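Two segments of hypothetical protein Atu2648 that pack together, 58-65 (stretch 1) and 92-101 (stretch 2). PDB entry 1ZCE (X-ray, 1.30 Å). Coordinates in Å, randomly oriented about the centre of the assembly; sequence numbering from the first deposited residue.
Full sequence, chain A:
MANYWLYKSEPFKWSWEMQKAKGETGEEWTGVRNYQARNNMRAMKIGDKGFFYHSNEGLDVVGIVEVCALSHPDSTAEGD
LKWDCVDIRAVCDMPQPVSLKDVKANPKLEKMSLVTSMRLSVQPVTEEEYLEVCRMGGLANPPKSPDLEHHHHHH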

ATOM      1  N   GLY A  58      -6.034  -2.667 -13.901  1.00  6.08           N
ATOM      2  CA  GLY A  58      -6.941  -2.634 -12.764  1.00  5.95           C
ATOM      3  C   GLY A  58      -7.198  -1.208 -12.326  1.00  5.77           C
ATOM      4  O   GLY A  58      -8.326  -0.717 -12.405  1.00  6.68           O
ATOM      5  N   LEU A  59      -6.140  -0.544 -11.872  1.00  6.82           N
ATOM      6  CA  LEU A  59      -6.200   0.845 -11.433  1.00  6.75           C
ATOM      7  C   LEU A  59      -7.229   1.070 -10.333  1.00  6.87           C
ATOM      8  O   LEU A  59      -8.040   1.990 -10.400  1.00  7.65           O
ATOM      9  CB  LEU A  59      -6.481   1.756 -12.633  1.00  7.70           C
ATOM     10  CG  LEU A  59      -5.534   1.526 -13.817  1.00  7.87           C
ATOM     11  CD1 LEU A  59      -5.896   2.466 -14.954  1.00  8.90           C
ATOM     12  CD2 LEU A  59      -4.089   1.741 -13.387  1.00 10.68           C
ATOM     13  N   ASP A  60      -7.187   0.221  -9.314  1.00  6.29           N
ATOM     14  CA  ASP A  60      -8.108   0.353  -8.200  1.00  7.48           C
ATOM     15  C   ASP A  60      -7.552  -0.185  -6.891  1.00  5.93           C
ATOM     16  O   ASP A  60      -6.632  -1.009  -6.870  1.00  6.23           O
ATOM     17  CB  ASP A  60      -9.451  -0.326  -8.518  1.00  8.73           C
ATOM     18  CG  ASP A  60      -9.304  -1.758  -9.022  1.00 10.97           C
ATOM     19  OD1 ASP A  60     -10.354  -2.402  -9.233  1.00 13.27           O
ATOM     20  OD2 ASP A  60      -8.172  -2.249  -9.211  1.00 10.26           O
ATOM     21  N   VAL A  61      -8.102   0.326  -5.795  1.00  5.98           N
ATOM     22  CA  VAL A  61      -7.722  -0.108  -4.458  1.00  5.05           C
ATOM     23  C   VAL A  61      -8.560  -1.356  -4.208  1.00  5.12           C
ATOM     24  O   VAL A  61      -9.788  -1.276  -4.109  1.00  5.27           O
ATOM     25  CB  VAL A  61      -8.052   0.967  -3.402  1.00  5.87           C
ATOM     26  CG1 VAL A  61      -7.753   0.435  -2.004  1.00  5.78           C
ATOM     27  CG2 VAL A  61      -7.233   2.223  -3.672  1.00  7.58           C
ATOM     28  N   VAL A  62      -7.896  -2.501  -4.093  1.00  5.07           N
ATOM     29  CA  VAL A  62      -8.590  -3.768  -3.925  1.00  5.42           C
ATOM     30  C   VAL A  62      -8.511  -4.413  -2.555  1.00  5.97           C
ATOM     31  O   VAL A  62      -9.244  -5.359  -2.279  1.00  6.15           O
ATOM     32  CB  VAL A  62      -8.089  -4.784  -4.966  1.00  5.71           C
ATOM     33  CG1 VAL A  62      -8.448  -4.304  -6.355  1.00  6.75           C
ATOM     34  CG2 VAL A  62      -6.576  -4.953  -4.847  1.00  7.39           C
ATOM     35  N   GLY A  63      -7.634  -3.917  -1.694  1.00  5.32           N
ATOM     36  CA  GLY A  63      -7.529  -4.511  -0.377  1.00  6.72           C
ATOM     37  C   GLY A  63      -6.723  -3.691   0.600  1.00  4.67           C
ATOM     38  O   GLY A  63      -6.132  -2.669   0.245  1.00  4.83           O
ATOM     39  N   ILE A  64      -6.728  -4.140   1.847  1.00  5.05           N
ATOM     40  CA  ILE A  64      -5.977  -3.492   2.906  1.00  5.81           C
ATOM     41  C   ILE A  64      -4.927  -4.476   3.409  1.00  4.02           C
ATOM     42  O   ILE A  64      -5.199  -5.672   3.572  1.00  5.15           O
ATOM     43  CB  ILE A  64      -6.898  -3.082   4.069  1.00  8.07           C
ATOM     44  CG1 ILE A  64      -7.868  -1.998   3.587  1.00 11.55           C
ATOM     45  CG2 ILE A  64      -6.068  -2.585   5.251  1.00  7.95           C
ATOM     46  CD1 ILE A  64      -8.831  -1.491   4.653  1.00 11.91           C
ATOM     47  N   VAL A  65      -3.723  -3.963   3.632  1.00  4.46           N
ATOM     48  CA  VAL A  65      -2.619  -4.767   4.127  1.00  4.88           C
ATOM     49  C   VAL A  65      -2.052  -4.138   5.387  1.00  5.16           C
ATOM     50  O   VAL A  65      -2.441  -3.042   5.785  1.00  5.55           O
ATOM     51  CB  VAL A  65      -1.468  -4.859   3.097  1.00  5.05           C
ATOM     52  CG1 VAL A  65      -1.929  -5.617   1.864  1.00  6.43           C
ATOM     53  CG2 VAL A  65      -0.990  -3.463   2.724  1.00  7.80           C
ATOM     54  N   CYS A  92      -7.699  -7.515   4.861  1.00  6.54           N
ATOM     55  CA  CYS A  92      -9.048  -7.765   4.366  1.00  7.98           C
ATOM     56  C   CYS A  92      -9.229  -7.180   2.971  1.00  7.29           C
ATOM     57  O   CYS A  92      -8.469  -6.311   2.547  1.00  7.01           O
ATOM     58  CB  CYS A  92     -10.087  -7.156   5.312  1.00  8.72           C
ATOM     59  SG  CYS A  92     -10.048  -5.345   5.412  1.00 10.13           S
ATOM     60  N   ASP A  93     -10.232  -7.666   2.252  1.00  8.59           N
ATOM     61  CA  ASP A  93     -10.504  -7.158   0.918  1.00  9.04           C
ATOM     62  C   ASP A  93     -11.236  -5.837   1.065  1.00  8.19           C
ATOM     63  O   ASP A  93     -11.766  -5.522   2.131  1.00  8.16           O
ATOM     64  CB  ASP A  93     -11.418  -8.114   0.144  1.00 12.33           C
ATOM     65  CG  ASP A  93     -10.897  -9.530   0.116  1.00 16.86           C
ATOM     66  OD1 ASP A  93      -9.749  -9.732  -0.325  1.00 18.69           O
ATOM     67  OD2 ASP A  93     -11.641 -10.444   0.527  1.00 22.15           O
HETATM   68  N   MSE A  94     -11.233  -5.047   0.002  1.00  8.10           N
HETATM   69  CA  MSE A  94     -11.984  -3.806   0.009  1.00  7.72           C
HETATM   70  C   MSE A  94     -13.302  -4.309  -0.578  1.00  8.15           C
HETATM   71  O   MSE A  94     -13.335  -4.752  -1.723  1.00  8.90           O
HETATM   72  CB  MSE A  94     -11.352  -2.774  -0.923  1.00  7.62           C
HETATM   73  CG  MSE A  94     -12.084  -1.436  -0.940  1.00  9.21           C
HETATM   74 SE   MSE A  94     -12.089  -0.560   0.781  1.00 13.83          SE
HETATM   75  CE  MSE A  94     -10.338   0.236   0.679  1.00 10.41           C
ATOM     76  N   PRO A  95     -14.392  -4.284   0.209  1.00  8.94           N
ATOM     77  CA  PRO A  95     -15.709  -4.749  -0.246  1.00 10.37           C
ATOM     78  C   PRO A  95     -16.036  -4.360  -1.685  1.00 10.61           C
ATOM     79  O   PRO A  95     -16.390  -5.209  -2.505  1.00 12.71           O
ATOM     80  CB  PRO A  95     -16.653  -4.123   0.768  1.00 11.19           C
ATOM     81  CG  PRO A  95     -15.852  -4.221   2.029  1.00 11.27           C
ATOM     82  CD  PRO A  95     -14.476  -3.759   1.585  1.00 10.19           C
ATOM     83  N   GLN A  96     -15.931  -3.069  -1.981  1.00  9.87           N
ATOM     84  CA  GLN A  96     -16.176  -2.563  -3.323  1.00  9.53           C
ATOM     85  C   GLN A  96     -14.918  -1.811  -3.741  1.00  9.08           C
ATOM     86  O   GLN A  96     -14.737  -0.644  -3.392  1.00  9.71           O
ATOM     87  CB  GLN A  96     -17.385  -1.617  -3.348  1.00 10.96           C
ATOM     88  CG  GLN A  96     -18.726  -2.289  -3.081  1.00 12.80           C
ATOM     89  CD  GLN A  96     -18.962  -2.577  -1.615  1.00 14.04           C
ATOM     90  OE1 GLN A  96     -18.938  -1.671  -0.782  1.00 16.64           O
ATOM     91  NE2 GLN A  96     -19.199  -3.844  -1.290  1.00 17.92           N
ATOM     92  N   PRO A  97     -14.019  -2.480  -4.479  1.00  8.72           N
ATOM     93  CA  PRO A  97     -12.772  -1.863  -4.936  1.00  8.67           C
ATOM     94  C   PRO A  97     -12.988  -0.444  -5.457  1.00  8.80           C
ATOM     95  O   PRO A  97     -13.907  -0.189  -6.233  1.00  9.69           O
ATOM     96  CB  PRO A  97     -12.288  -2.837  -6.005  1.00  8.25           C
ATOM     97  CG  PRO A  97     -12.704  -4.159  -5.426  1.00  9.16           C
ATOM     98  CD  PRO A  97     -14.127  -3.866  -4.968  1.00  8.86           C
ATOM     99  N   VAL A  98     -12.129   0.473  -5.021  1.00  7.60           N
ATOM    100  CA  VAL A  98     -12.227   1.880  -5.393  1.00  7.19           C
ATOM    101  C   VAL A  98     -11.346   2.230  -6.588  1.00  7.06           C
ATOM    102  O   VAL A  98     -10.119   2.157  -6.515  1.00  7.52           O
ATOM    103  CB  VAL A  98     -11.845   2.772  -4.191  1.00  6.36           C
ATOM    104  CG1 VAL A  98     -12.063   4.231  -4.530  1.00  8.25           C
ATOM    105  CG2 VAL A  98     -12.662   2.370  -2.969  1.00  8.09           C
ATOM    106  N   SER A  99     -11.982   2.625  -7.686  1.00  6.70           N
ATOM    107  CA  SER A  99     -11.256   2.968  -8.904  1.00  7.75           C
ATOM    108  C   SER A  99     -10.529   4.301  -8.807  1.00  7.62           C
ATOM    109  O   SER A  99     -10.930   5.199  -8.065  1.00  7.76           O
ATOM    110  CB  SER A  99     -12.212   3.017 -10.096  1.00  8.04           C
ATOM    111  OG  SER A  99     -13.070   4.140  -9.999  1.00 10.44           O
ATOM    112  N   LEU A 100      -9.456   4.420  -9.580  1.00  7.62           N
ATOM    113  CA  LEU A 100      -8.666   5.638  -9.623  1.00  9.14           C
ATOM    114  C   LEU A 100      -9.560   6.772 -10.114  1.00  8.79           C
ATOM    115  O   LEU A 100      -9.432   7.915  -9.671  1.00  9.67           O
ATOM    116  CB  LEU A 100      -7.484   5.464 -10.578  1.00 10.59           C
ATOM    117  CG  LEU A 100      -6.606   6.696 -10.805  1.00 10.78           C
ATOM    118  CD1 LEU A 100      -5.912   7.081  -9.509  1.00 10.80           C
ATOM    119  CD2 LEU A 100      -5.586   6.398 -11.892  1.00 11.36           C
ATOM    120  N   LYS A 101     -10.463   6.443 -11.034  1.00  9.76           N
ATOM    121  CA  LYS A 101     -11.383   7.430 -11.586  1.00 10.30           C
ATOM    122  C   LYS A 101     -12.219   8.053 -10.473  1.00  9.17           C
ATOM    123  O   LYS A 101     -12.361   9.275 -10.406  1.00  9.52           O
ATOM    124  CB  LYS A 101     -12.299   6.774 -12.620  1.00 11.90           C
ATOM    125  CG  LYS A 101     -13.290   7.729 -13.269  1.00 14.52           C
ATOM    126  CD  LYS A 101     -14.073   7.033 -14.370  1.00 17.30           C
ATOM    127  CE  LYS A 101     -15.072   7.971 -15.025  1.00 18.48           C
ATOM    128  NZ  LYS A 101     -16.101   8.449 -14.060  1.00 21.47           N
TER
HETATM  129  O   HOH W   1     -12.627  -0.866  -9.391  1.00 27.75           O

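Antiparallel strands are held together first by their backbones, and these two segments of Atu2648 illustrate how such pairing survives an interruption in one partner. The shortest direct hydrogen bond between the segments runs from Val61 N to Val98 O, 2.8 Å and nearly straight at 165°; the return bond, Val98 N to Val61 O at 3.1 Å, closes the ring typical of a hydrogen-bonded antiparallel pair. A second such pair lies further along, where Ile64 N donates to Cys92 O at 2.9 Å and 172°. Its reciprocal bond, Cys92 N to Ile64 O, is weak at 3.4 Å, so this ring is closed less evenly than the first.

Between the two pairs the chain of the second segment turns a corner at Pro95 and Gln96, while the strand from Asp60 to Val65 runs on past it. That one strand therefore meets two short ones, at 157° to the strand that includes Cys92 and Asp93 and at 167° to the one leading to Ser99. Met94 N still reaches Val62 O, at 3.0 Å, keeping the register close to the corner. Beyond it, proline has no amide hydrogen to offer, but Pro97 CA approaches Val61 O at 3.2 Å in a CA-H...O contact. At the far end, Leu100 N, in the first turn of a helix, donates to Leu59 O at 2.9 Å, extending the bonding beyond the strand itself.

The non-hydrogen-bonded pairs come closer: the CA atoms of Asp60 and Ser99, like those of Gly63 and Asp93, lie 4.2 Å apart. Cys92 O lies 3.6 Å from Gly63 CA; a CB in ideal position would be 3.4 Å from that oxygen, close but not a clash. A water joins the segments on the Asp60 side, donating to Asp60 OD1 at 2.7 Å and, weakly, to Pro97 O at 3.5 Å.

Strict alternation would set Val61 and Ile64 on opposite faces, but Val62, with psi near -12°, departs from the extended conformation; Val61, Val98, Ile64 and Cys92 share one face, where Val61 CB lies 4.3 Å from Val98 CB and Ile64 CB lies 4.1 Å from Cys92 SG. Selenomethionine Met94 spans the two pairs, its CE 3.7 Å from Val61 CG1 and 4.4 Å from Ile64 CG1, so a single flexible side chain gathers both into one apolar cluster. Smaller contacts finish the packing: Val62 CG1 lies 4.1 Å from Pro97 CB, and Leu59 CB 4.4 Å from Leu100 CB. Altogether the segments bury 576 Å², counting both sides.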